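Local coordinates for protein GDP-L-fucose synthase (Campylobacter jejuni subsp. jejuni serotype O:2, PDB 7M13) that probably uses NADPH to make GDP-D-glycero-L-gluco-heptose for the capsular polysaccharide, and belongs to the fucose synthase branch of the epimerase/dehydratase family, at residues G21-L24 with V25-Q29; L38-R41 with Q42-D45; E152-N155 with I156-T160. All blocks are in the same frame, centred on the assembly; numbering follows the deposited sequence.

Contact 1: G21-L24 with V25-Q29; sequences GTAL and VENLQ
Asn27 reaches back one helical turn to Ala23 and grips its carbonyl twice, an example of a polar side chain folded onto its own helix. Its backbone N lies 3.0 Å from Ala23 O, and its ND2 comes to 2.9 Å from the same oxygen, the two donors arriving from opposite faces of the carbonyl plane. CG sits beside the backbone N (chi1 -85°), which turns ND2 back toward Ala23 O, only 5° out of the amide plane. ND2 also bonds Asp248 OD1, which gives this one nitrogen two acceptors. One turn apart, Thr22 and Glu26 run side by side and point the same way, with Thr22 CG2 3.9 Å from Glu26 OE2; the carboxylate forms a salt bridge to Lys174, while Thr22 OG1 bonds Gly18 O. Leu28 CD1 lies 3.3 Å from Leu24 O, and Val25 CG2 rests 3.4 Å from Gly21 O. Gly21 belongs to the predicted NADP-binding stretch from Gly15, so the helix starts in the cofactor-binding region of its beta-alpha-beta unit. Leu24 and Leu28 pack on Phe65 of strand 63-66 and on helix 247-260, whereas Val25 packs on Leu36 of strand 36-37, the unit's next strand.

Contact 2: L38-R41 with Q42-D45; sequences LKTR and QELD. With NAP (NADP nicotinamide-adenine-dinucleotide phosphate), chain E.
Glu43 and Thr40 trade bonds across a tight turn, while Arg41 between them leans out to the bound NADP. Glu43 N donates to Thr40 OG1 (3.2 Å), and Glu43 OE2 takes the Thr40 N-H on its anti lone pair at 3.0 Å. The exchange resembles a capping box, though only a single helical turn follows. It is made possible by the Thr40 hydroxyl standing between its own N and carbonyl carbon (chi1 66°), with the Glu43 side chain crossing the threonine obliquely. Leu44 N, 2.9 Å from Thr40 O in the carbonyl plane, closes the turn. Gln42 folds back over it, its NE2 3.7 Å from Thr40 CB.

Arg41 bends near its end (chi3 -55°), turning the guanidinium onto the adenine. One face of the group covers the base at a tilt of about 30°, C5A of the cofactor lying 3.4 Å from its plane and toward its rim, while the phosphate on the adenosine ribose stands at its edge. There NH2 meets O2X at 2.8 Å and NE meets O3X at 3.2 Å. Beyond it, Asp45 OD1 accepts an N-H from N6A of the adenine at 3.1 Å and is also bonded by Val47 N. An arginine in the loop after the second strand, clasping this phosphate, is a common feature of NADP-binding Rossmann folds, consistent with a preference for the phosphorylated cofactor.

Contact 3: E152-N155 with I156-T160; sequences ESYN and IQYGT
At the C-terminal end of helix 138-158, Thr160 in the chain just beyond bonds back to Asn155 of the last turn. Thr160 OG1 donates to Asn155 OD1 at 2.8 Å, in the carbonyl plane and on a lone pair. The two side chains cross at about a right angle, and a chi1 of 56° puts OG1 between its own N and carbonyl carbon, facing Asn155 OD1. Gly159, the first residue to leave helical geometry, has a positive phi and gives only a weak bond from its N to Asn155 O. A water also donates to that oxygen and to Thr160 O, both at 2.8 Å, bridging the last turn to the chain beyond.

Tyr154 and Tyr158 point the same way, one turn apart. Their rings meet obliquely, with CD2 of Tyr154 3.6 Å from CD2 of Tyr158 and planes at 31°. Glu152 CG and Ile156 CD1 touch at 3.9 Å on another side of the helix. Both tyrosine rings meet Phe99 of helix 80-100, Asn155 ND2 bonds Phe162 O at the start of strand 162-171, and Gln157 and Tyr158 bond Asp82 of the second subunit.

In the fold
The three contacts follow one another along the chain, neither nesting nor crossing, and each is local, between neighbouring parts of one continuous segment, and closes no long loop. Contact 1 comes first, in helix 19-30, which leads from strand 11-14 to strand 36-37. Contact 2 follows directly in the loop after that strand, and the two touch where Val25 CG2 meets Leu38 CD2 at 3.9 Å, although their centres lie about 17 Å apart. Much later, contact 3 ends helix 138-158 and hands the chain to strand 162-171, with its centre about 27 Å from either of the others. Contacts 1 and 2 thus belong to the cofactor side of the Rossmann fold, contact 3 to the subunit interface.

Contact 1: G21-L24 with V25-Q29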
ATOM      1  N   GLY B  21      10.671  -1.601 -21.284  1.00 14.90           N
ATOM      2  CA  GLY B  21       9.656  -1.887 -22.301  1.00 14.34           C
ATOM      3  C   GLY B  21      10.306  -2.022 -23.662  1.00 14.40           C
ATOM      4  O   GLY B  21       9.941  -2.949 -24.390  1.00 16.23           O
ATOM      5  N   THR B  22      11.263  -1.151 -23.969  1.00 15.63           N
ATOM      6  CA  THR B  22      11.918  -1.209 -25.297  1.00 16.79           C
ATOM      7  C   THR B  22      12.661  -2.541 -25.400  1.00 14.83           C
ATOM      8  O   THR B  22      12.627  -3.176 -26.464  1.00 18.09           O
ATOM      9  CB  THR B  22      12.849  -0.021 -25.513  1.00 19.94           C
ATOM     10  OG1 THR B  22      12.087   1.186 -25.481  1.00 21.54           O
ATOM     11  CG2 THR B  22      13.584  -0.173 -26.822  1.00 22.03           C
ATOM     12  N   ALA B  23      13.407  -2.951 -24.363  1.00 16.01           N
ATOM     13  CA  ALA B  23      14.142  -4.216 -24.343  1.00 15.76           C
ATOM     14  C   ALA B  23      13.184  -5.405 -24.477  1.00 16.27           C
ATOM     15  O   ALA B  23      13.500  -6.384 -25.157  1.00 17.12           O
ATOM     16  CB  ALA B  23      14.972  -4.337 -23.083  1.00 17.00           C
ATOM     17  N   LEU B  24      12.017  -5.366 -23.836  1.00 14.10           N
ATOM     18  CA  LEU B  24      11.074  -6.489 -23.955  1.00 14.03           C
ATOM     19  C   LEU B  24      10.540  -6.567 -25.392  1.00 16.16           C
ATOM     20  O   LEU B  24      10.466  -7.692 -25.925  1.00 16.52           O
ATOM     21  CB  LEU B  24       9.936  -6.315 -22.953  1.00 14.58           C
ATOM     22  CG  LEU B  24      10.269  -6.816 -21.568  1.00 16.22           C
ATOM     23  CD1 LEU B  24       9.317  -6.180 -20.571  1.00 16.32           C
ATOM     24  CD2 LEU B  24      10.198  -8.324 -21.512  1.00 16.35           C
ATOM     25  N   VAL B  25      10.162  -5.427 -25.956  1.00 15.59           N
ATOM     26  CA  VAL B  25       9.641  -5.422 -27.354  1.00 16.28           C
ATOM     27  C   VAL B  25      10.708  -6.057 -28.245  1.00 19.34           C
ATOM     28  O   VAL B  25      10.373  -6.971 -28.999  1.00 19.75           O
ATOM     29  CB  VAL B  25       9.248  -4.029 -27.853  1.00 17.30           C
ATOM     30  CG1 VAL B  25       8.943  -4.085 -29.351  1.00 18.28           C
ATOM     31  CG2 VAL B  25       8.064  -3.423 -27.124  1.00 16.82           C
ATOM     32  N   GLU B  26      11.954  -5.594 -28.166  1.00 18.25           N
ATOM     33  CA  GLU B  26      13.019  -6.104 -29.087  1.00 21.26           C
ATOM     34  C   GLU B  26      13.300  -7.591 -28.856  1.00 21.88           C
ATOM     35  O   GLU B  26      13.487  -8.343 -29.834  1.00 20.79           O
ATOM     36  CB  GLU B  26      14.288  -5.273 -28.935  1.00 25.30           C
ATOM     37  CG  GLU B  26      14.131  -3.880 -29.498  1.00 34.80           C
ATOM     38  CD  GLU B  26      15.333  -2.981 -29.261  1.00 44.40           C
ATOM     39  OE1 GLU B  26      16.224  -3.368 -28.447  1.00 50.90           O
ATOM     40  OE2 GLU B  26      15.354  -1.881 -29.858  1.00 44.09           O
ATOM     41  N   ASN B  27      13.422  -8.032 -27.614  1.00 17.49           N
ATOM     42  CA  ASN B  27      13.748  -9.429 -27.264  1.00 16.91           C
ATOM     43  C   ASN B  27      12.576 -10.358 -27.637  1.00 19.28           C
ATOM     44  O   ASN B  27      12.819 -11.452 -28.148  1.00 21.48           O
ATOM     45  CB  ASN B  27      14.115  -9.545 -25.790  1.00 18.84           C
ATOM     46  CG  ASN B  27      15.575  -9.231 -25.593  1.00 21.99           C
ATOM     47  OD1 ASN B  27      16.397 -10.104 -25.860  1.00 29.01           O
ATOM     48  ND2 ASN B  27      15.904  -7.990 -25.269  1.00 22.01           N
ATOM     49  N   LEU B  28      11.324  -9.941 -27.440  1.00 17.45           N
ATOM     50  CA  LEU B  28      10.161 -10.755 -27.866  1.00 16.13           C
ATOM     51  C   LEU B  28      10.173 -10.897 -29.404  1.00 16.46           C
ATOM     52  O   LEU B  28      10.042 -12.030 -29.832  1.00 17.72           O
ATOM     53  CB  LEU B  28       8.887 -10.087 -27.360  1.00 15.85           C
ATOM     54  CG  LEU B  28       8.655 -10.272 -25.866  1.00 16.84           C
ATOM     55  CD1 LEU B  28       7.616  -9.291 -25.399  1.00 16.80           C
ATOM     56  CD2 LEU B  28       8.240 -11.702 -25.551  1.00 17.17           C
ATOM     57  N   GLN B  29      10.337  -9.797 -30.135  1.00 18.62           N
ATOM     58  CA  GLN B  29      10.342  -9.846 -31.632  1.00 19.72           C
ATOM     59  C   GLN B  29      11.457 -10.805 -32.066  1.00 22.94           C
ATOM     60  O   GLN B  29      11.240 -11.658 -32.980  1.00 23.41           O
ATOM     61  CB  GLN B  29      10.440  -8.437 -32.184  1.00 20.95           C
ATOM     62  CG  GLN B  29       9.122  -7.688 -32.074  1.00 22.70           C
ATOM     63  CD  GLN B  29       9.201  -6.224 -32.427  1.00 24.85           C
ATOM     64  OE1 GLN B  29      10.263  -5.599 -32.375  1.00 28.03           O
ATOM     65  NE2 GLN B  29       8.054  -5.649 -32.717  1.00 25.67           N
TER

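Contact 2: L38-R41 with Q42-D45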
ATOM      1  N   LEU B  38       0.751  -2.370 -28.153  1.00 17.76           N
ATOM      2  CA  LEU B  38       1.599  -1.280 -27.639  1.00 16.64           C
ATOM      3  C   LEU B  38       0.763  -0.005 -27.675  1.00 18.64           C
ATOM      4  O   LEU B  38       0.174   0.285 -28.711  1.00 19.53           O
ATOM      5  CB  LEU B  38       2.855  -1.179 -28.497  1.00 19.49           C
ATOM      6  CG  LEU B  38       3.662  -2.457 -28.718  1.00 19.55           C
ATOM      7  CD1 LEU B  38       4.793  -2.183 -29.696  1.00 24.95           C
ATOM      8  CD2 LEU B  38       4.210  -3.016 -27.407  1.00 19.20           C
ATOM      9  N   LYS B  39       0.639   0.691 -26.559  1.00 17.54           N
ATOM     10  CA  LYS B  39      -0.097   1.976 -26.472  1.00 19.00           C
ATOM     11  C   LYS B  39       0.825   3.043 -25.895  1.00 19.50           C
ATOM     12  O   LYS B  39       1.382   2.854 -24.793  1.00 19.23           O
ATOM     13  CB  LYS B  39      -1.356   1.798 -25.628  1.00 19.63           C
ATOM     14  CG  LYS B  39      -2.354   0.810 -26.183  1.00 24.42           C
ATOM     15  CD  LYS B  39      -3.054   1.335 -27.425  1.00 26.23           C
ATOM     16  CE  LYS B  39      -4.142   0.402 -27.894  1.00 27.27           C
ATOM     17  NZ  LYS B  39      -4.728   0.838 -29.184  1.00 34.45           N
ATOM     18  N   THR B  40       0.955   4.189 -26.572  1.00 17.80           N
ATOM     19  CA  THR B  40       1.651   5.347 -25.977  1.00 20.37           C
ATOM     20  C   THR B  40       0.779   5.919 -24.854  1.00 18.43           C
ATOM     21  O   THR B  40      -0.433   5.597 -24.816  1.00 18.66           O
ATOM     22  CB  THR B  40       1.943   6.418 -27.030  1.00 20.73           C
ATOM     23  OG1 THR B  40       0.666   6.907 -27.450  1.00 22.08           O
ATOM     24  CG2 THR B  40       2.727   5.871 -28.205  1.00 25.52           C
ATOM     25  N   ARG B  41       1.372   6.756 -24.016  1.00 21.12           N
ATOM     26  CA  ARG B  41       0.658   7.500 -22.952  1.00 21.00           C
ATOM     27  C   ARG B  41      -0.477   8.309 -23.591  1.00 22.02           C
ATOM     28  O   ARG B  41      -1.569   8.361 -23.015  1.00 21.46           O
ATOM     29  CB  ARG B  41       1.631   8.402 -22.190  1.00 23.78           C
ATOM     30  CG  ARG B  41       0.935   9.297 -21.181  1.00 26.04           C
ATOM     31  CD  ARG B  41       1.836  10.367 -20.583  1.00 26.73           C
ATOM     32  NE  ARG B  41       3.051   9.867 -19.956  1.00 25.06           N
ATOM     33  CZ  ARG B  41       3.227   9.701 -18.644  1.00 26.48           C
ATOM     34  NH1 ARG B  41       2.250   9.922 -17.797  1.00 25.19           N
ATOM     35  NH2 ARG B  41       4.386   9.284 -18.176  1.00 25.48           N
ATOM     36  N   GLN B  42      -0.226   8.908 -24.759  1.00 20.93           N
ATOM     37  CA  GLN B  42      -1.241   9.723 -25.480  1.00 23.57           C
ATOM     38  C   GLN B  42      -2.426   8.837 -25.868  1.00 20.79           C
ATOM     39  O   GLN B  42      -3.573   9.324 -25.827  1.00 25.19           O
ATOM     40  CB  GLN B  42      -0.575  10.419 -26.667  1.00 26.57           C
ATOM     41  CG  GLN B  42       0.398  11.512 -26.243  1.00 30.52           C
ATOM     42  CD  GLN B  42       1.693  11.053 -25.606  1.00 33.07           C
ATOM     43  OE1 GLN B  42       2.212  11.694 -24.687  1.00 39.81           O
ATOM     44  NE2 GLN B  42       2.255   9.948 -26.082  1.00 27.28           N
ATOM     45  N   GLU B  43      -2.179   7.591 -26.278  1.00 18.98           N
ATOM     46  CA  GLU B  43      -3.231   6.640 -26.677  1.00 18.39           C
ATOM     47  C   GLU B  43      -3.967   6.097 -25.447  1.00 17.40           C
ATOM     48  O   GLU B  43      -5.128   5.726 -25.581  1.00 21.64           O
ATOM     49  CB  GLU B  43      -2.657   5.470 -27.468  1.00 19.48           C
ATOM     50  CG  GLU B  43      -2.176   5.870 -28.846  1.00 23.44           C
ATOM     51  CD  GLU B  43      -1.547   4.727 -29.613  1.00 27.17           C
ATOM     52  OE1 GLU B  43      -2.024   4.448 -30.730  1.00 32.10           O
ATOM     53  OE2 GLU B  43      -0.565   4.132 -29.110  1.00 24.43           O
ATOM     54  N   LEU B  44      -3.244   5.873 -24.350  1.00 16.56           N
ATOM     55  CA  LEU B  44      -3.831   5.209 -23.161  1.00 16.78           C
ATOM     56  C   LEU B  44      -3.128   5.738 -21.909  1.00 15.40           C
ATOM     57  O   LEU B  44      -1.938   5.443 -21.678  1.00 14.85           O
ATOM     58  CB  LEU B  44      -3.691   3.689 -23.282  1.00 15.56           C
ATOM     59  CG  LEU B  44      -4.122   2.840 -22.078  1.00 15.98           C
ATOM     60  CD1 LEU B  44      -5.582   3.071 -21.751  1.00 16.39           C
ATOM     61  CD2 LEU B  44      -3.827   1.380 -22.369  1.00 16.08           C
ATOM     62  N   ASP B  45      -3.831   6.570 -21.153  1.00 15.70           N
ATOM     63  CA  ASP B  45      -3.356   7.079 -19.850  1.00 16.18           C
ATOM     64  C   ASP B  45      -3.622   6.010 -18.790  1.00 12.85           C
ATOM     65  O   ASP B  45      -4.790   5.772 -18.460  1.00 14.64           O
ATOM     66  CB  ASP B  45      -4.072   8.371 -19.498  1.00 16.23           C
ATOM     67  CG  ASP B  45      -3.636   8.947 -18.157  1.00 19.90           C
ATOM     68  OD1 ASP B  45      -2.671   8.408 -17.495  1.00 16.58           O
ATOM     69  OD2 ASP B  45      -4.257   9.965 -17.751  1.00 24.47           O
TER
HETATM   70  PA  NAP E 401      10.989   4.096 -17.650  1.00 15.45           P
HETATM   71  O1A NAP E 401      10.974   5.205 -16.641  1.00 16.81           O
HETATM   72  O2A NAP E 401      12.156   4.049 -18.607  1.00 17.63           O
HETATM   73  O5B NAP E 401       9.697   4.097 -18.543  1.00 14.99           O
HETATM   74  C5B NAP E 401       8.402   4.193 -17.953  1.00 16.15           C
HETATM   75  C4B NAP E 401       7.418   4.248 -19.079  1.00 18.05           C
HETATM   76  O4B NAP E 401       6.097   4.248 -18.489  1.00 16.49           O
HETATM   77  C3B NAP E 401       7.514   5.513 -19.958  1.00 21.21           C
HETATM   78  O3B NAP E 401       7.638   5.136 -21.324  1.00 21.36           O
HETATM   79  C2B NAP E 401       6.233   6.272 -19.632  1.00 18.93           C
HETATM   80  O2B NAP E 401       5.666   6.951 -20.753  1.00 20.00           O
HETATM   81  C1B NAP E 401       5.292   5.142 -19.228  1.00 16.26           C
HETATM   82  N9A NAP E 401       4.214   5.624 -18.393  1.00 15.22           N
HETATM   83  C8A NAP E 401       4.299   6.234 -17.179  1.00 14.95           C
HETATM   84  N7A NAP E 401       3.150   6.666 -16.717  1.00 16.20           N
HETATM   85  C5A NAP E 401       2.246   6.327 -17.702  1.00 13.61           C
HETATM   86  C6A NAP E 401       0.859   6.530 -17.813  1.00 15.18           C
HETATM   87  N6A NAP E 401       0.122   7.185 -16.909  1.00 14.97           N
HETATM   88  N1A NAP E 401       0.266   6.074 -18.939  1.00 15.06           N
HETATM   89  C2A NAP E 401       1.010   5.446 -19.860  1.00 14.94           C
HETATM   90  N3A NAP E 401       2.323   5.209 -19.861  1.00 15.71           N
HETATM   91  C4A NAP E 401       2.885   5.688 -18.745  1.00 14.58           C
HETATM   92  O3  NAP E 401      10.898   2.703 -16.872  1.00 15.25           O
HETATM   93  PN  NAP E 401      12.046   1.644 -16.612  1.00 14.26           P
HETATM   94  O1N NAP E 401      13.225   2.360 -16.080  1.00 15.89           O
HETATM   95  O2N NAP E 401      12.164   0.833 -17.842  1.00 15.00           O
HETATM   96  O5D NAP E 401      11.375   0.770 -15.438  1.00 15.18           O
HETATM   97  C5D NAP E 401      10.620  -0.381 -15.738  1.00 14.33           C
HETATM   98  C4D NAP E 401      10.175  -0.988 -14.438  1.00 13.68           C
HETATM   99  O4D NAP E 401      11.335  -1.416 -13.674  1.00 13.59           O
HETATM  100  C3D NAP E 401       9.376  -0.048 -13.524  1.00 14.25           C
HETATM  101  O3D NAP E 401       8.369  -0.773 -12.805  1.00 14.51           O
HETATM  102  C2D NAP E 401      10.454   0.465 -12.611  1.00 13.19           C
HETATM  103  O2D NAP E 401       9.960   1.009 -11.391  1.00 13.07           O
HETATM  104  C1D NAP E 401      11.294  -0.779 -12.399  1.00 12.60           C
HETATM  105  N1N NAP E 401      12.654  -0.428 -11.930  1.00 14.35           N
HETATM  106  C2N NAP E 401      13.507   0.321 -12.692  1.00 15.29           C
HETATM  107  C3N NAP E 401      14.710   0.703 -12.205  1.00 15.71           C
HETATM  108  C7N NAP E 401      15.672   1.530 -12.983  1.00 16.79           C
HETATM  109  O7N NAP E 401      16.825   1.691 -12.535  1.00 17.03           O
HETATM  110  N7N NAP E 401      15.255   2.053 -14.132  1.00 16.27           N
HETATM  111  C4N NAP E 401      15.136   0.263 -10.892  1.00 15.89           C
HETATM  112  C5N NAP E 401      14.203  -0.563 -10.159  1.00 15.57           C
HETATM  113  C6N NAP E 401      13.023  -0.807 -10.641  1.00 15.73           C
HETATM  114  P2B NAP E 401       6.267   8.373 -21.235  1.00 25.06           P
HETATM  115  O1X NAP E 401       7.534   8.000 -21.951  1.00 29.78           O
HETATM  116  O2X NAP E 401       6.434   9.254 -20.077  1.00 22.08           O
HETATM  117  O3X NAP E 401       5.178   8.920 -22.178  1.00 27.60           O
HETATM  118  O   HOH W   1      -0.176   3.580 -22.485  1.00 17.01           O
HETATM  119  O   HOH W   2      -6.154   3.501 -27.473  1.00 39.12           O

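Contact 3: E152-N155 with I156-T160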
ATOM      1  N   GLU B 152       0.210 -10.932  -5.436  1.00 10.66           N
ATOM      2  CA  GLU B 152       0.142 -12.150  -4.622  1.00 11.08           C
ATOM      3  C   GLU B 152      -1.302 -12.355  -4.178  1.00 10.84           C
ATOM      4  O   GLU B 152      -1.787 -13.533  -4.105  1.00 11.01           O
ATOM      5  CB  GLU B 152       1.068 -12.008  -3.426  1.00 11.55           C
ATOM      6  CG  GLU B 152       1.039 -13.180  -2.485  1.00 12.84           C
ATOM      7  CD  GLU B 152       1.952 -12.909  -1.314  1.00 13.50           C
ATOM      8  OE1 GLU B 152       1.548 -12.126  -0.388  1.00 14.84           O
ATOM      9  OE2 GLU B 152       3.092 -13.453  -1.353  1.00 15.01           O
ATOM     10  N   SER B 153      -1.988 -11.286  -3.777  1.00 10.13           N
ATOM     11  CA  SER B 153      -3.360 -11.431  -3.216  1.00 10.29           C
ATOM     12  C   SER B 153      -4.337 -11.924  -4.299  1.00  9.83           C
ATOM     13  O   SER B 153      -5.215 -12.743  -4.013  1.00 10.90           O
ATOM     14  CB  SER B 153      -3.823 -10.135  -2.623  1.00 11.48           C
ATOM     15  OG  SER B 153      -2.945  -9.723  -1.576  1.00 11.73           O
ATOM     16  N   TYR B 154      -4.199 -11.458  -5.532  1.00 10.73           N
ATOM     17  CA  TYR B 154      -4.991 -11.965  -6.686  1.00 11.14           C
ATOM     18  C   TYR B 154      -4.667 -13.448  -6.901  1.00 11.60           C
ATOM     19  O   TYR B 154      -5.574 -14.288  -7.115  1.00 10.84           O
ATOM     20  CB  TYR B 154      -4.778 -11.117  -7.939  1.00 11.13           C
ATOM     21  CG  TYR B 154      -5.725  -9.946  -7.992  1.00 11.44           C
ATOM     22  CD1 TYR B 154      -5.490  -8.802  -7.266  1.00 11.70           C
ATOM     23  CD2 TYR B 154      -6.964 -10.063  -8.608  1.00 12.10           C
ATOM     24  CE1 TYR B 154      -6.392  -7.751  -7.271  1.00 12.33           C
ATOM     25  CE2 TYR B 154      -7.878  -9.026  -8.608  1.00 12.86           C
ATOM     26  CZ  TYR B 154      -7.604  -7.865  -7.915  1.00 12.27           C
ATOM     27  OH  TYR B 154      -8.505  -6.818  -7.849  1.00 12.78           O
ATOM     28  N   ASN B 155      -3.397 -13.808  -6.786  1.00 10.94           N
ATOM     29  CA  ASN B 155      -2.990 -15.211  -7.020  1.00 10.93           C
ATOM     30  C   ASN B 155      -3.687 -16.101  -5.976  1.00 13.56           C
ATOM     31  O   ASN B 155      -4.161 -17.206  -6.287  1.00 14.23           O
ATOM     32  CB  ASN B 155      -1.478 -15.338  -6.922  1.00 11.14           C
ATOM     33  CG  ASN B 155      -0.741 -14.614  -8.047  1.00 10.18           C
ATOM     34  OD1 ASN B 155      -1.335 -14.189  -9.060  1.00 11.53           O
ATOM     35  ND2 ASN B 155       0.554 -14.454  -7.859  1.00 12.17           N
ATOM     36  N   ILE B 156      -3.735 -15.644  -4.731  1.00 11.99           N
ATOM     37  CA  ILE B 156      -4.305 -16.457  -3.638  1.00 12.54           C
ATOM     38  C   ILE B 156      -5.828 -16.488  -3.758  1.00 12.91           C
ATOM     39  O   ILE B 156      -6.427 -17.581  -3.656  1.00 14.70           O
ATOM     40  CB  ILE B 156      -3.845 -15.922  -2.278  1.00 12.73           C
ATOM     41  CG1 ILE B 156      -2.339 -16.118  -2.099  1.00 13.31           C
ATOM     42  CG2 ILE B 156      -4.634 -16.578  -1.147  1.00 14.78           C
ATOM     43  CD1 ILE B 156      -1.760 -15.412  -0.910  1.00 13.99           C
ATOM     44  N   GLN B 157      -6.475 -15.339  -3.879  1.00 12.22           N
ATOM     45  CA  GLN B 157      -7.955 -15.314  -3.828  1.00 11.62           C
ATOM     46  C   GLN B 157      -8.528 -15.884  -5.125  1.00 12.83           C
ATOM     47  O   GLN B 157      -9.546 -16.624  -5.052  1.00 14.58           O
ATOM     48  CB  GLN B 157      -8.497 -13.904  -3.596  1.00 12.05           C
ATOM     49  CG  GLN B 157     -10.013 -13.869  -3.690  1.00 12.99           C
ATOM     50  CD  GLN B 157     -10.651 -12.545  -3.337  1.00 13.33           C
ATOM     51  OE1 GLN B 157      -9.968 -11.569  -2.991  1.00 12.50           O
ATOM     52  NE2 GLN B 157     -11.972 -12.473  -3.470  1.00 13.80           N
ATOM     53  N   TYR B 158      -7.981 -15.524  -6.276  1.00 12.98           N
ATOM     54  CA  TYR B 158      -8.621 -15.756  -7.590  1.00 12.59           C
ATOM     55  C   TYR B 158      -7.844 -16.790  -8.418  1.00 13.83           C
ATOM     56  O   TYR B 158      -8.320 -17.068  -9.547  1.00 15.98           O
ATOM     57  CB  TYR B 158      -8.767 -14.426  -8.301  1.00 13.69           C
ATOM     58  CG  TYR B 158      -9.789 -13.514  -7.695  1.00 13.11           C
ATOM     59  CD1 TYR B 158     -11.130 -13.865  -7.719  1.00 14.26           C
ATOM     60  CD2 TYR B 158      -9.449 -12.260  -7.184  1.00 14.43           C
ATOM     61  CE1 TYR B 158     -12.094 -13.026  -7.194  1.00 14.48           C
ATOM     62  CE2 TYR B 158     -10.417 -11.393  -6.709  1.00 15.44           C
ATOM     63  CZ  TYR B 158     -11.744 -11.779  -6.695  1.00 14.50           C
ATOM     64  OH  TYR B 158     -12.729 -10.949  -6.215  1.00 15.12           O
ATOM     65  N   GLY B 159      -6.707 -17.301  -7.971  1.00 12.98           N
ATOM     66  CA  GLY B 159      -5.961 -18.297  -8.762  1.00 13.02           C
ATOM     67  C   GLY B 159      -5.323 -17.708  -9.983  1.00 13.76           C
ATOM     68  O   GLY B 159      -5.069 -18.458 -10.951  1.00 15.17           O
ATOM     69  N   THR B 160      -5.038 -16.398  -9.994  1.00 13.34           N
ATOM     70  CA  THR B 160      -4.290 -15.755 -11.083  1.00 12.51           C
ATOM     71  C   THR B 160      -2.820 -16.176 -11.037  1.00 12.56           C
ATOM     72  O   THR B 160      -2.376 -16.872 -10.075  1.00 13.55           O
ATOM     73  CB  THR B 160      -4.448 -14.229 -11.028  1.00 12.16           C
ATOM     74  OG1 THR B 160      -4.039 -13.789  -9.730  1.00 11.68           O
ATOM     75  CG2 THR B 160      -5.877 -13.785 -11.246  1.00 13.02           C
TER
HETATM   76  O   HOH W   3      -2.779 -18.772  -8.126  1.00 30.48           O